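Local structure of PrgA (6Z9K) at residues 8-13 / 240-245; 14-19 / 174-179; 24-29 / 181-186; 95-100 / 226-231; 194-199 / 215-220. The protein provides surface exclusion that protects enterococci against unwanted conjugation, reaching far outside the cell from its cell-wall anchor, with this chain forming its CAP domain. One frame throughout, in Å; residues are numbered along the deposited sequence.

Contact 1: 8-13 / 240-245; sequences EELKGH and EELQQE
Leu242, on helix 239-245, is the side chain that Glu9, Leu10 and His13 pack against, and following it outward accounts for nearly the whole contact. Its CB lies near Leu10 CD2, at 4.1 Å, where the two leucine side chains slide past each other in opposite directions. Beyond CG the two methyls share their neighbours unequally. CD1 is the busier one: it meets the carboxylate oxygen OE2 of Glu9 at 3.4 Å, the CG of Glu9 at 3.8 Å and the ring carbon CD2 of His13 at 3.9 Å. CD2 of Leu242 has Glu9 OE2 as its neighbour, again at 3.9 Å.

Glu9 reaches this spot as an extended chain and crosses Leu242 at about a right angle, its aliphatic CG and one carboxylate oxygen both lying against the methyl. At the margin, the amide nitrogen NE2 of Gln243 comes within 4.3 Å of Leu10 CD2. No hydrogen bond links the two segments, so the fit is one of van der Waals packing around a single leucine.

The polar side of His13 is engaged elsewhere: NE2 bonds to the backbone O of Lys237, just ahead of the helix, and ND1 to the N of Gly15. Near the surface of the domain, this packing brings the turn from Leu10 to His13, upstream of helix 26-29, against the C-terminal helix 239-245. Glu240 of that helix is in turn salt-bridged to Lys90, tying it to helix 70-90.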
# COMPACT_ATOMS: atom_id res chain seq x y z
N GLU A 8 -22.80 9.22 4.92
CA GLU A 8 -23.18 8.42 3.72
C GLU A 8 -21.96 7.76 3.07
O GLU A 8 -20.81 8.26 3.21
CB GLU A 8 -23.86 9.27 2.65
CG GLU A 8 -25.29 9.62 2.97
CD GLU A 8 -26.00 10.30 1.81
OE1 GLU A 8 -25.49 10.19 0.66
OE2 GLU A 8 -27.05 10.94 2.05
N GLU A 9 -22.25 6.70 2.31
CA GLU A 9 -21.29 5.81 1.62
C GLU A 9 -20.40 6.62 0.67
O GLU A 9 -19.18 6.33 0.60
CB GLU A 9 -22.07 4.71 0.89
CG GLU A 9 -21.20 3.71 0.16
CD GLU A 9 -21.92 2.41 -0.18
OE1 GLU A 9 -23.05 2.23 0.33
OE2 GLU A 9 -21.37 1.59 -0.94
N LEU A 10 -20.97 7.58 -0.05
CA LEU A 10 -20.23 8.27 -1.14
C LEU A 10 -19.30 9.32 -0.53
O LEU A 10 -18.16 9.34 -0.96
CB LEU A 10 -21.20 8.84 -2.18
CG LEU A 10 -21.53 7.89 -3.33
CD1 LEU A 10 -22.69 8.42 -4.17
CD2 LEU A 10 -20.32 7.63 -4.24
N LYS A 11 -19.74 10.13 0.44
CA LYS A 11 -18.85 11.18 1.04
C LYS A 11 -17.63 10.52 1.70
O LYS A 11 -16.54 11.15 1.68
CB LYS A 11 -19.59 12.08 2.04
CG LYS A 11 -19.91 11.47 3.40
CD LYS A 11 -20.77 12.37 4.27
CE LYS A 11 -22.17 12.58 3.72
NZ LYS A 11 -23.08 13.14 4.74
N GLY A 12 -17.81 9.30 2.23
CA GLY A 12 -16.77 8.54 2.95
C GLY A 12 -15.98 7.61 2.03
O GLY A 12 -15.01 7.00 2.50
N HIS A 13 -16.35 7.51 0.76
CA HIS A 13 -15.73 6.54 -0.18
C HIS A 13 -14.29 6.98 -0.38
O HIS A 13 -14.07 8.13 -0.78
CB HIS A 13 -16.46 6.45 -1.53
CG HIS A 13 -16.04 5.31 -2.39
ND1 HIS A 13 -14.79 5.23 -2.94
CD2 HIS A 13 -16.70 4.19 -2.81
CE1 HIS A 13 -14.70 4.11 -3.67
NE2 HIS A 13 -15.86 3.47 -3.61
N GLU A 240 -17.63 5.24 -9.43
CA GLU A 240 -18.29 5.32 -10.75
C GLU A 240 -19.42 4.28 -10.84
O GLU A 240 -20.54 4.66 -11.29
CB GLU A 240 -17.23 5.21 -11.86
CG GLU A 240 -16.31 6.41 -11.93
CD GLU A 240 -15.12 6.42 -10.97
OE1 GLU A 240 -14.87 5.39 -10.33
OE2 GLU A 240 -14.46 7.47 -10.83
N GLU A 241 -19.17 3.04 -10.38
CA GLU A 241 -20.22 1.98 -10.25
C GLU A 241 -21.34 2.48 -9.33
O GLU A 241 -22.51 2.32 -9.73
CB GLU A 241 -19.65 0.67 -9.69
CG GLU A 241 -18.94 -0.17 -10.75
CD GLU A 241 -17.79 -1.04 -10.24
OE1 GLU A 241 -17.71 -1.27 -8.99
OE2 GLU A 241 -16.95 -1.47 -11.09
N LEU A 242 -21.02 3.05 -8.17
CA LEU A 242 -22.01 3.53 -7.17
C LEU A 242 -22.84 4.68 -7.73
O LEU A 242 -24.06 4.65 -7.55
CB LEU A 242 -21.31 4.01 -5.90
CG LEU A 242 -20.82 2.92 -4.95
CD1 LEU A 242 -20.50 3.53 -3.58
CD2 LEU A 242 -21.84 1.78 -4.81
N GLN A 243 -22.19 5.67 -8.34
CA GLN A 243 -22.87 6.80 -9.03
C GLN A 243 -23.76 6.23 -10.14
O GLN A 243 -24.91 6.65 -10.20
CB GLN A 243 -21.85 7.84 -9.50
CG GLN A 243 -21.20 8.62 -8.36
CD GLN A 243 -19.81 9.17 -8.60
OE1 GLN A 243 -19.13 8.88 -9.59
NE2 GLN A 243 -19.34 10.00 -7.67
N GLN A 244 -23.28 5.27 -10.95
CA GLN A 244 -24.05 4.70 -12.11
C GLN A 244 -25.23 3.85 -11.60
O GLN A 244 -26.18 3.63 -12.40
CB GLN A 244 -23.19 3.88 -13.09
CG GLN A 244 -23.99 3.13 -14.17
CD GLN A 244 -24.62 4.00 -15.24
OE1 GLN A 244 -24.18 5.12 -15.51
NE2 GLN A 244 -25.66 3.48 -15.88
N GLU A 245 -25.20 3.40 -10.34
CA GLU A 245 -26.37 2.71 -9.71
C GLU A 245 -27.49 3.73 -9.50
O GLU A 245 -28.64 3.42 -9.90
CB GLU A 245 -25.98 1.99 -8.42
CG GLU A 245 -25.76 0.49 -8.63
CD GLU A 245 -24.79 -0.21 -7.69
OE1 GLU A 245 -24.54 0.32 -6.58
OE2 GLU A 245 -24.27 -1.29 -8.08

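Contact 2: 14-19 / 174-179; sequences KGINLP and MLFDDG
The C-terminal end of helix 160-176 presents Leu175 and Phe176 to the irregular chain of residues 14-19, which runs across this buried side of the CAP domain. Phe176 does most of the touching, with the outer atoms of its ring. The methyl CG2 of Ile16 reaches CE2 of Phe176 at 3.5 Å, near the ring plane. Leu18 CD2 lies in that plane at the edge, 3.9 Å from Phe176 CZ. Pro19 arrives tip to tip, its CD 3.6 Å from CE1 of Phe176. Leu175 CB covers one face of the same ring, over its centre. A second, smaller touch joins Ile16 CD1 to Leu175 CD1 at 3.9 Å. In Ile16 a chi1 of -62° sets CG1 beside the backbone N and CG2 anti to it; CG2 meets the phenylalanine, and CD1, at the end of the other branch, meets the leucine.

The side chains meet by apolar packing, with no hydrogen bond across. Ala42 of helix 32-45 touches both Pro19 and Phe176, while Leu18 also rests on Val87 and Lys90 of helix 70-90.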
# COMPACT_ATOMS: atom_id res chain seq x y z
N LYS A 14 -13.34 6.08 -0.14
CA LYS A 14 -11.90 6.46 -0.07
C LYS A 14 -11.17 6.17 -1.38
O LYS A 14 -9.97 6.33 -1.42
CB LYS A 14 -11.27 5.74 1.13
CG LYS A 14 -11.63 6.42 2.44
CD LYS A 14 -11.45 5.57 3.62
CE LYS A 14 -12.07 6.12 4.89
NZ LYS A 14 -13.52 6.38 4.76
N GLY A 15 -11.90 5.85 -2.44
CA GLY A 15 -11.29 5.58 -3.75
C GLY A 15 -10.42 6.75 -4.19
O GLY A 15 -10.77 7.93 -3.95
N ILE A 16 -9.32 6.42 -4.83
CA ILE A 16 -8.39 7.43 -5.35
C ILE A 16 -8.96 8.01 -6.63
O ILE A 16 -9.36 7.24 -7.55
CB ILE A 16 -6.98 6.84 -5.51
CG1 ILE A 16 -6.47 6.42 -4.12
CG2 ILE A 16 -6.04 7.86 -6.14
CD1 ILE A 16 -5.34 5.47 -4.22
N ASN A 17 -8.97 9.31 -6.73
CA ASN A 17 -9.57 9.97 -7.92
C ASN A 17 -8.51 10.09 -9.02
O ASN A 17 -7.46 10.72 -8.77
CB ASN A 17 -10.09 11.34 -7.54
CG ASN A 17 -11.15 11.24 -6.46
OD1 ASN A 17 -12.13 10.52 -6.66
ND2 ASN A 17 -10.94 11.91 -5.34
N LEU A 18 -8.72 9.45 -10.16
CA LEU A 18 -7.67 9.44 -11.19
C LEU A 18 -7.85 10.67 -12.06
O LEU A 18 -8.96 11.04 -12.45
CB LEU A 18 -7.70 8.18 -12.05
CG LEU A 18 -7.55 6.88 -11.28
CD1 LEU A 18 -7.51 5.70 -12.23
CD2 LEU A 18 -6.32 6.90 -10.39
N PRO A 19 -6.74 11.30 -12.43
CA PRO A 19 -6.78 12.46 -13.33
C PRO A 19 -6.85 12.01 -14.77
O PRO A 19 -6.49 10.86 -15.11
CB PRO A 19 -5.42 13.11 -13.07
CG PRO A 19 -4.52 11.94 -12.78
CD PRO A 19 -5.38 10.99 -11.96
N MET A 174 2.60 8.15 -3.99
CA MET A 174 3.35 7.23 -4.84
C MET A 174 2.77 7.23 -6.26
O MET A 174 3.54 7.13 -7.19
CB MET A 174 3.36 5.83 -4.26
CG MET A 174 4.26 5.76 -3.04
SD MET A 174 4.23 4.10 -2.30
CE MET A 174 5.57 4.28 -1.13
N LEU A 175 1.45 7.34 -6.40
CA LEU A 175 0.84 7.33 -7.76
C LEU A 175 1.03 8.68 -8.46
O LEU A 175 1.11 8.66 -9.70
CB LEU A 175 -0.65 7.02 -7.63
CG LEU A 175 -0.96 5.64 -7.10
CD1 LEU A 175 -2.44 5.51 -6.80
CD2 LEU A 175 -0.57 4.57 -8.08
N PHE A 176 1.04 9.81 -7.76
CA PHE A 176 0.95 11.14 -8.42
C PHE A 176 2.09 12.10 -8.08
O PHE A 176 2.06 13.21 -8.61
CB PHE A 176 -0.39 11.80 -8.12
CG PHE A 176 -1.57 10.93 -8.34
CD1 PHE A 176 -1.81 10.33 -9.59
CD2 PHE A 176 -2.51 10.78 -7.35
CE1 PHE A 176 -2.92 9.53 -9.77
CE2 PHE A 176 -3.61 9.97 -7.55
CZ PHE A 176 -3.83 9.36 -8.76
N ASP A 177 3.02 11.74 -7.18
CA ASP A 177 4.05 12.71 -6.77
C ASP A 177 5.37 11.98 -6.58
O ASP A 177 6.10 12.34 -5.66
CB ASP A 177 3.62 13.49 -5.53
CG ASP A 177 4.49 14.69 -5.30
OD1 ASP A 177 5.07 15.19 -6.30
OD2 ASP A 177 4.56 15.11 -4.14
N ASP A 178 5.66 11.00 -7.44
CA ASP A 178 6.83 10.10 -7.25
C ASP A 178 8.02 10.53 -8.11
O ASP A 178 8.90 9.75 -8.26
CB ASP A 178 6.46 8.68 -7.62
CG ASP A 178 7.25 7.60 -6.98
OD1 ASP A 178 7.66 7.83 -5.81
OD2 ASP A 178 7.44 6.54 -7.63
N GLY A 179 8.03 11.73 -8.67
CA GLY A 179 9.05 12.11 -9.68
C GLY A 179 10.41 12.35 -9.05
O GLY A 179 11.41 12.18 -9.76

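Contact 3: 24-29 / 181-186; sequences ADYDTK and LGYSHL
Asp27 sits over one face of the Tyr183 ring, its CB 3.5 Å from the ring centroid and 17° off the ring normal, a CH-pi contact. The contact joins the short helix 26-29 to the beginning of helix 184-189, where Tyr183, third residue of the type I' turn Leu181-Ser184, is at the N-cap position. Asp27 CG lies between the backbone N and the carbonyl carbon (chi1 56°), and the carboxylate then stacks on the tyrosine, with the two planes 24° apart.

Tyr26 meets the same ring from its edge: its OH lies near the plane of Tyr183, 3.5 Å from CE1, and the two side chains cross at about a right angle. The other neighbour of Tyr26 is Leu186, whose CD2 approaches Tyr26 CE2 to 3.6 Å. That methyl also borders Asp27 OD1 and the backbone O of Ala24, so CD2 touches three residues of 24-29.

Farther out, one carboxylate oxygen positions both tyrosines, as Glu39 OE2 on helix 32-45 is hydrogen-bonded to both hydroxyls. Asp27 OD1 bonds to His187 NE2, on helix 184-189 close to the magnesium ligand His185. His185 takes no part in the touching itself, yet its ND1 is held by Asp178. Within the first segment, Lys29 NZ forms a salt bridge with Asp25 OD1, 3.3 Å away.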
# COMPACT_ATOMS: atom_id res chain seq x y z
N ALA A 24 0.08 3.77 -16.12
CA ALA A 24 1.12 3.18 -15.26
C ALA A 24 2.49 3.74 -15.66
O ALA A 24 3.41 3.64 -14.85
CB ALA A 24 1.06 1.68 -15.36
N ASP A 25 2.59 4.41 -16.81
CA ASP A 25 3.90 4.90 -17.32
C ASP A 25 3.74 6.34 -17.79
O ASP A 25 4.43 6.75 -18.75
CB ASP A 25 4.43 3.96 -18.40
CG ASP A 25 3.49 3.72 -19.56
OD1 ASP A 25 2.35 4.20 -19.47
OD2 ASP A 25 3.94 3.10 -20.58
N TYR A 26 2.90 7.12 -17.13
CA TYR A 26 2.61 8.50 -17.58
C TYR A 26 3.92 9.32 -17.62
O TYR A 26 4.01 10.31 -18.37
CB TYR A 26 1.53 9.16 -16.72
CG TYR A 26 1.94 9.63 -15.34
CD1 TYR A 26 2.62 10.83 -15.16
CD2 TYR A 26 1.52 8.94 -14.22
CE1 TYR A 26 2.96 11.28 -13.90
CE2 TYR A 26 1.88 9.38 -12.95
CZ TYR A 26 2.58 10.56 -12.79
OH TYR A 26 2.88 11.03 -11.53
N ASP A 27 4.89 8.96 -16.77
CA ASP A 27 6.17 9.72 -16.68
C ASP A 27 6.95 9.69 -18.00
O ASP A 27 7.80 10.61 -18.23
CB ASP A 27 7.00 9.21 -15.49
CG ASP A 27 7.25 7.73 -15.60
OD1 ASP A 27 6.27 6.95 -15.49
OD2 ASP A 27 8.44 7.34 -15.71
N THR A 28 6.74 8.68 -18.83
CA THR A 28 7.39 8.58 -20.16
C THR A 28 6.40 8.80 -21.29
O THR A 28 6.85 9.19 -22.37
CB THR A 28 8.15 7.27 -20.31
OG1 THR A 28 7.29 6.18 -20.00
CG2 THR A 28 9.38 7.20 -19.44
N LYS A 29 5.10 8.58 -21.07
CA LYS A 29 4.14 8.77 -22.16
C LYS A 29 3.83 10.25 -22.36
O LYS A 29 3.47 10.60 -23.49
CB LYS A 29 2.86 7.97 -21.92
CG LYS A 29 3.11 6.46 -21.94
CD LYS A 29 1.98 5.63 -22.56
CE LYS A 29 0.75 5.63 -21.70
NZ LYS A 29 -0.03 4.38 -21.82
N LEU A 181 11.79 10.48 -7.05
CA LEU A 181 12.25 9.10 -6.71
C LEU A 181 12.23 8.26 -7.99
O LEU A 181 12.12 6.96 -7.91
CB LEU A 181 11.32 8.57 -5.61
CG LEU A 181 11.42 9.28 -4.25
CD1 LEU A 181 10.27 8.88 -3.35
CD2 LEU A 181 12.77 8.99 -3.58
N GLY A 182 12.23 8.97 -9.12
CA GLY A 182 12.27 8.41 -10.48
C GLY A 182 11.08 7.52 -10.80
O GLY A 182 11.26 6.57 -11.55
N TYR A 183 9.93 7.77 -10.18
CA TYR A 183 8.70 6.98 -10.42
C TYR A 183 8.87 5.49 -10.15
O TYR A 183 8.04 4.74 -10.64
CB TYR A 183 8.26 7.27 -11.86
CG TYR A 183 7.90 8.72 -12.06
CD1 TYR A 183 6.70 9.21 -11.56
CD2 TYR A 183 8.75 9.61 -12.66
CE1 TYR A 183 6.35 10.55 -11.67
CE2 TYR A 183 8.40 10.95 -12.81
CZ TYR A 183 7.20 11.42 -12.31
OH TYR A 183 6.87 12.75 -12.40
N SER A 184 9.81 5.08 -9.29
CA SER A 184 9.94 3.63 -8.96
C SER A 184 8.67 3.12 -8.28
O SER A 184 8.29 1.94 -8.50
CB SER A 184 11.16 3.40 -8.12
OG SER A 184 11.08 4.22 -7.00
N HIS A 185 8.05 3.91 -7.42
CA HIS A 185 6.86 3.42 -6.67
C HIS A 185 5.61 3.38 -7.55
O HIS A 185 4.83 2.42 -7.49
CB HIS A 185 6.53 4.32 -5.49
CG HIS A 185 7.71 4.48 -4.61
ND1 HIS A 185 8.51 5.60 -4.67
CD2 HIS A 185 8.29 3.62 -3.76
CE1 HIS A 185 9.54 5.43 -3.84
NE2 HIS A 185 9.43 4.23 -3.25
N LEU A 186 5.43 4.41 -8.35
CA LEU A 186 4.37 4.36 -9.40
C LEU A 186 4.49 3.05 -10.18
O LEU A 186 3.46 2.30 -10.34
CB LEU A 186 4.46 5.58 -10.31
CG LEU A 186 3.61 5.48 -11.57
CD1 LEU A 186 2.15 5.65 -11.23
CD2 LEU A 186 4.05 6.51 -12.60

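Contact 4: 95-100 / 226-231; sequences QLSVSD and SQYQNG
A single water links Ser99 and Gln229 across the two segments. It donates to the backbone O of Gln229 at 2.7 Å and lies 2.9 Å from Ser99 OG. Ser97 is modelled in two conformers; in one of them the water also donates to Ser97 OG and that hydroxyl bonds to the O of Thr195, so these two bonds are less certain. Ser99 OG does not depend on the water alone, since it caps the N of Ser102 at the start of helix 100-112.

The direct bond across runs from Gln229 NE2 to Asp100 OD2, 3.1 Å long with an angle of 153° at the hydrogen. The amide nitrogen meets the anti side of OD2 and lies 26° out of the carboxylate plane. An extended Gln229 chain delivers the amide to this place, passing on the way beside Ser99, whose CB is 3.5 Å from Gln229 OE1. That oxygen is itself bonded to the N of Gln101, so the same glutamine grips the helix start twice, while the other oxygen of Asp100 pairs with Lys74.

At Gly231 the backbones come close. Its CA is 3.5 Å from Val98 O in a CA-H...O contact, and a CB here would run into Val98 O and Ser99 CB; the positive phi likewise favours glycine. Just beyond, the backbones of Val98 and Glu232 are hydrogen-bonded. The arrangement is that of a short antiparallel strand pair, 97-98 with 232-233, opening into a helix N-terminus whose cap is a serine.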
# COMPACT_ATOMS: atom_id res chain seq x y z
N GLN A 95 -5.52 -8.06 -10.66
CA GLN A 95 -6.09 -7.72 -9.34
C GLN A 95 -5.32 -8.47 -8.26
O GLN A 95 -4.89 -9.59 -8.51
CB GLN A 95 -7.56 -8.14 -9.30
CG GLN A 95 -8.42 -7.36 -10.27
CD GLN A 95 -8.36 -5.90 -9.91
OE1 GLN A 95 -7.54 -5.17 -10.47
NE2 GLN A 95 -9.20 -5.51 -8.97
N LEU A 96 -5.13 -7.86 -7.11
CA LEU A 96 -4.29 -8.44 -6.03
C LEU A 96 -5.17 -9.12 -5.01
O LEU A 96 -6.23 -8.64 -4.68
CB LEU A 96 -3.45 -7.33 -5.39
CG LEU A 96 -2.72 -6.42 -6.38
CD1 LEU A 96 -2.13 -5.21 -5.71
CD2 LEU A 96 -1.62 -7.14 -7.13
N SER A 97 -4.66 -10.23 -4.49
CA SER A 97 -5.24 -10.99 -3.37
C SER A 97 -4.59 -10.53 -2.09
O SER A 97 -3.48 -9.96 -2.16
CB SER A 97 -5.06 -12.47 -3.57
OG SER A 97 -3.69 -12.85 -3.56
N VAL A 98 -5.27 -10.81 -0.97
CA VAL A 98 -4.70 -10.85 0.38
C VAL A 98 -4.79 -12.29 0.85
O VAL A 98 -5.84 -12.91 0.72
CB VAL A 98 -5.44 -9.88 1.30
CG1 VAL A 98 -4.94 -10.02 2.72
CG2 VAL A 98 -5.26 -8.47 0.80
N SER A 99 -3.70 -12.82 1.38
CA SER A 99 -3.67 -14.20 1.91
C SER A 99 -2.94 -14.26 3.23
O SER A 99 -2.20 -13.33 3.54
CB SER A 99 -3.00 -15.09 0.89
OG SER A 99 -1.71 -14.64 0.65
N ASP A 100 -3.07 -15.34 3.97
CA ASP A 100 -2.20 -15.58 5.15
C ASP A 100 -0.74 -15.48 4.70
O ASP A 100 0.06 -14.92 5.42
CB ASP A 100 -2.55 -16.91 5.79
CG ASP A 100 -4.04 -16.95 6.08
OD1 ASP A 100 -4.49 -16.01 6.77
OD2 ASP A 100 -4.74 -17.80 5.49
N SER A 226 7.83 -23.85 -3.56
CA SER A 226 7.07 -23.13 -2.51
C SER A 226 5.57 -23.12 -2.76
O SER A 226 5.14 -22.81 -3.86
CB SER A 226 7.56 -21.72 -2.36
OG SER A 226 8.91 -21.81 -1.97
N GLN A 227 4.81 -23.34 -1.69
CA GLN A 227 3.32 -23.36 -1.73
C GLN A 227 2.81 -21.90 -1.82
O GLN A 227 3.32 -21.09 -1.09
CB GLN A 227 2.86 -24.26 -0.57
CG GLN A 227 3.43 -25.69 -0.70
CD GLN A 227 2.90 -26.70 0.29
OE1 GLN A 227 2.58 -27.84 -0.05
NE2 GLN A 227 2.77 -26.29 1.54
N TYR A 228 2.04 -21.62 -2.87
CA TYR A 228 1.29 -20.38 -3.14
C TYR A 228 -0.13 -20.53 -2.62
O TYR A 228 -0.79 -21.59 -2.74
CB TYR A 228 1.28 -20.03 -4.63
CG TYR A 228 0.61 -18.72 -4.99
CD1 TYR A 228 1.27 -17.51 -4.82
CD2 TYR A 228 -0.72 -18.65 -5.39
CE1 TYR A 228 0.67 -16.30 -5.13
CE2 TYR A 228 -1.33 -17.43 -5.71
CZ TYR A 228 -0.66 -16.23 -5.51
OH TYR A 228 -1.22 -15.03 -5.83
N GLN A 229 -0.59 -19.45 -2.02
CA GLN A 229 -1.94 -19.38 -1.45
C GLN A 229 -2.73 -18.39 -2.29
O GLN A 229 -2.27 -17.24 -2.45
CB GLN A 229 -1.85 -18.98 0.01
CG GLN A 229 -3.18 -19.16 0.67
CD GLN A 229 -3.15 -18.73 2.10
OE1 GLN A 229 -2.23 -18.05 2.53
NE2 GLN A 229 -4.15 -19.20 2.82
N ASN A 230 -3.82 -18.86 -2.92
CA ASN A 230 -4.64 -17.93 -3.75
C ASN A 230 -5.19 -16.76 -2.92
O ASN A 230 -5.25 -15.66 -3.47
CB ASN A 230 -5.81 -18.64 -4.42
CG ASN A 230 -5.39 -19.58 -5.52
OD1 ASN A 230 -4.22 -19.57 -5.93
ND2 ASN A 230 -6.27 -20.50 -5.87
N GLY A 231 -5.62 -17.00 -1.67
CA GLY A 231 -6.26 -15.99 -0.83
C GLY A 231 -7.51 -15.42 -1.49
O GLY A 231 -8.19 -16.11 -2.32
O HOH W 1 -2.01 -14.56 -2.26

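Contact 5: 194-199 / 215-220; sequences KTALGV and ISYGKE
Ala196 and Tyr217 form the tightly packed part of this contact: the methyl CB of the alanine lies 3.4 Å from ring carbon CE1 of Tyr217 and nearly as close to its CZ and OH. Tyr217 CG stands between the backbone N and the carbonyl carbon (chi1 52°), and the ring, carried back over the neighbouring strand, also has the O of Ala196 over one face.

Strands 196-202 and 211-217 form an antiparallel hairpin. Gly198 and Ile215 are a hydrogen-bonded pair, with both N-to-O bonds 2.9 Å long, and Leu197 faces Ser216 in a non-hydrogen-bonded pair. At the other end the regularity breaks in a classic beta bulge: Thr195 N and Ala196 N both donate to Tyr217 O, the first at 2.9 Å and 167°, the second at 3.0 Å and a more bent 135°.

Buried Lys194 is firmly held as well. It runs fully extended beyond CG, past the backbone of Tyr217, and its NZ bonds to Ser216 OG at 2.9 Å. NZ also bonds to the O of Ser188 and donates to a water, which gives a weak bond to Ser216 O. The loose, solvent side is Lys219, exposed beyond the bulge and touching only lightly.

Strand 211-217 is the middle one of three, with 144-148 on its other side. Leu197 rests on helix 70-90, whereas Ile215 packs on helix 100-112, which puts the sheet between the two helices.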
# COMPACT_ATOMS: atom_id res chain seq x y z
N LYS A 194 1.34 -8.78 -10.97
CA LYS A 194 1.26 -8.97 -9.50
C LYS A 194 -0.07 -9.59 -9.11
O LYS A 194 -1.11 -9.35 -9.75
CB LYS A 194 1.54 -7.67 -8.78
CG LYS A 194 3.01 -7.30 -8.77
CD LYS A 194 3.25 -6.06 -7.93
CE LYS A 194 4.72 -5.74 -7.80
NZ LYS A 194 4.93 -4.54 -6.96
N THR A 195 -0.05 -10.43 -8.12
CA THR A 195 -1.25 -11.17 -7.71
C THR A 195 -1.49 -11.09 -6.22
O THR A 195 -2.55 -11.58 -5.81
CB THR A 195 -1.14 -12.65 -8.13
OG1 THR A 195 -0.08 -13.28 -7.43
CG2 THR A 195 -1.00 -12.75 -9.62
N ALA A 196 -0.59 -10.49 -5.41
CA ALA A 196 -0.75 -10.58 -3.95
C ALA A 196 -0.16 -9.35 -3.28
O ALA A 196 0.79 -8.75 -3.82
CB ALA A 196 -0.08 -11.84 -3.42
N LEU A 197 -0.75 -8.96 -2.17
CA LEU A 197 -0.26 -7.80 -1.39
C LEU A 197 -0.45 -8.10 0.09
O LEU A 197 -1.44 -8.68 0.50
CB LEU A 197 -1.03 -6.55 -1.83
CG LEU A 197 -0.47 -5.24 -1.27
CD1 LEU A 197 -0.79 -4.10 -2.22
CD2 LEU A 197 -1.06 -4.90 0.08
N GLY A 198 0.51 -7.62 0.89
CA GLY A 198 0.40 -7.59 2.35
C GLY A 198 0.91 -6.24 2.83
O GLY A 198 1.91 -5.76 2.26
N VAL A 199 0.34 -5.71 3.90
CA VAL A 199 0.79 -4.43 4.51
C VAL A 199 1.24 -4.68 5.93
O VAL A 199 0.51 -5.27 6.70
CB VAL A 199 -0.33 -3.35 4.48
CG1 VAL A 199 0.17 -2.05 5.08
CG2 VAL A 199 -0.85 -3.16 3.06
N ILE A 215 4.04 -4.72 0.63
CA ILE A 215 4.73 -5.90 0.07
C ILE A 215 3.84 -6.49 -1.04
O ILE A 215 2.68 -6.78 -0.78
CB ILE A 215 5.07 -6.90 1.18
CG1 ILE A 215 5.84 -6.23 2.34
CG2 ILE A 215 5.82 -8.05 0.54
CD1 ILE A 215 7.02 -5.44 1.93
N SER A 216 4.32 -6.56 -2.26
CA SER A 216 3.47 -7.09 -3.37
C SER A 216 4.32 -7.83 -4.39
O SER A 216 5.53 -7.59 -4.48
CB SER A 216 2.67 -5.98 -3.99
OG SER A 216 3.50 -4.96 -4.51
N TYR A 217 3.73 -8.79 -5.08
CA TYR A 217 4.49 -9.70 -5.96
C TYR A 217 3.50 -10.53 -6.77
O TYR A 217 2.27 -10.54 -6.45
CB TYR A 217 5.37 -10.64 -5.09
CG TYR A 217 4.58 -11.34 -4.01
CD1 TYR A 217 3.87 -12.52 -4.24
CD2 TYR A 217 4.53 -10.80 -2.72
CE1 TYR A 217 3.10 -13.12 -3.25
CE2 TYR A 217 3.72 -11.36 -1.74
CZ TYR A 217 3.05 -12.54 -1.98
OH TYR A 217 2.26 -13.16 -1.03
N GLY A 218 4.05 -11.22 -7.75
CA GLY A 218 3.39 -12.30 -8.44
C GLY A 218 3.96 -13.67 -8.13
O GLY A 218 4.92 -13.77 -7.39
N LYS A 219 3.35 -14.70 -8.67
CA LYS A 219 3.72 -16.08 -8.29
C LYS A 219 5.11 -16.40 -8.81
O LYS A 219 5.75 -17.34 -8.28
CB LYS A 219 2.67 -17.08 -8.72
CG LYS A 219 2.56 -17.37 -10.18
CD LYS A 219 1.27 -18.21 -10.47
CE LYS A 219 0.08 -17.74 -9.66
NZ LYS A 219 -1.22 -18.28 -10.13
N GLU A 220 5.61 -15.65 -9.78
CA GLU A 220 6.99 -15.90 -10.32
C GLU A 220 8.06 -15.55 -9.29
O GLU A 220 9.19 -15.99 -9.50
CB GLU A 220 7.22 -15.03 -11.54
CG GLU A 220 6.19 -15.28 -12.63
CD GLU A 220 4.85 -14.55 -12.54
OE1 GLU A 220 4.68 -13.70 -11.62
OE2 GLU A 220 3.99 -14.88 -13.39
O HOH W 2 6.97 -4.64 -5.00

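Residues 8-13, 14-19 and 24-29 come in order at the start of the chain and meet helix 239-245, the end of helix 160-176 and the start of helix 184-189. Contacts 2 and 3, with centres 11 Å apart, touch, and their segments alternate along the chain; together they fasten the N-terminal residues beside the magnesium ligand His185. Contacts 4 and 5, about 8 Å apart between centres, also touch: 4 belongs to the strand pair 97-98/232-233, 5 to the three-stranded sheet, and 5 falls within the sequence span of 4. Contact 1 brings the two chain ends together, about 28 Å between centres from contact 5.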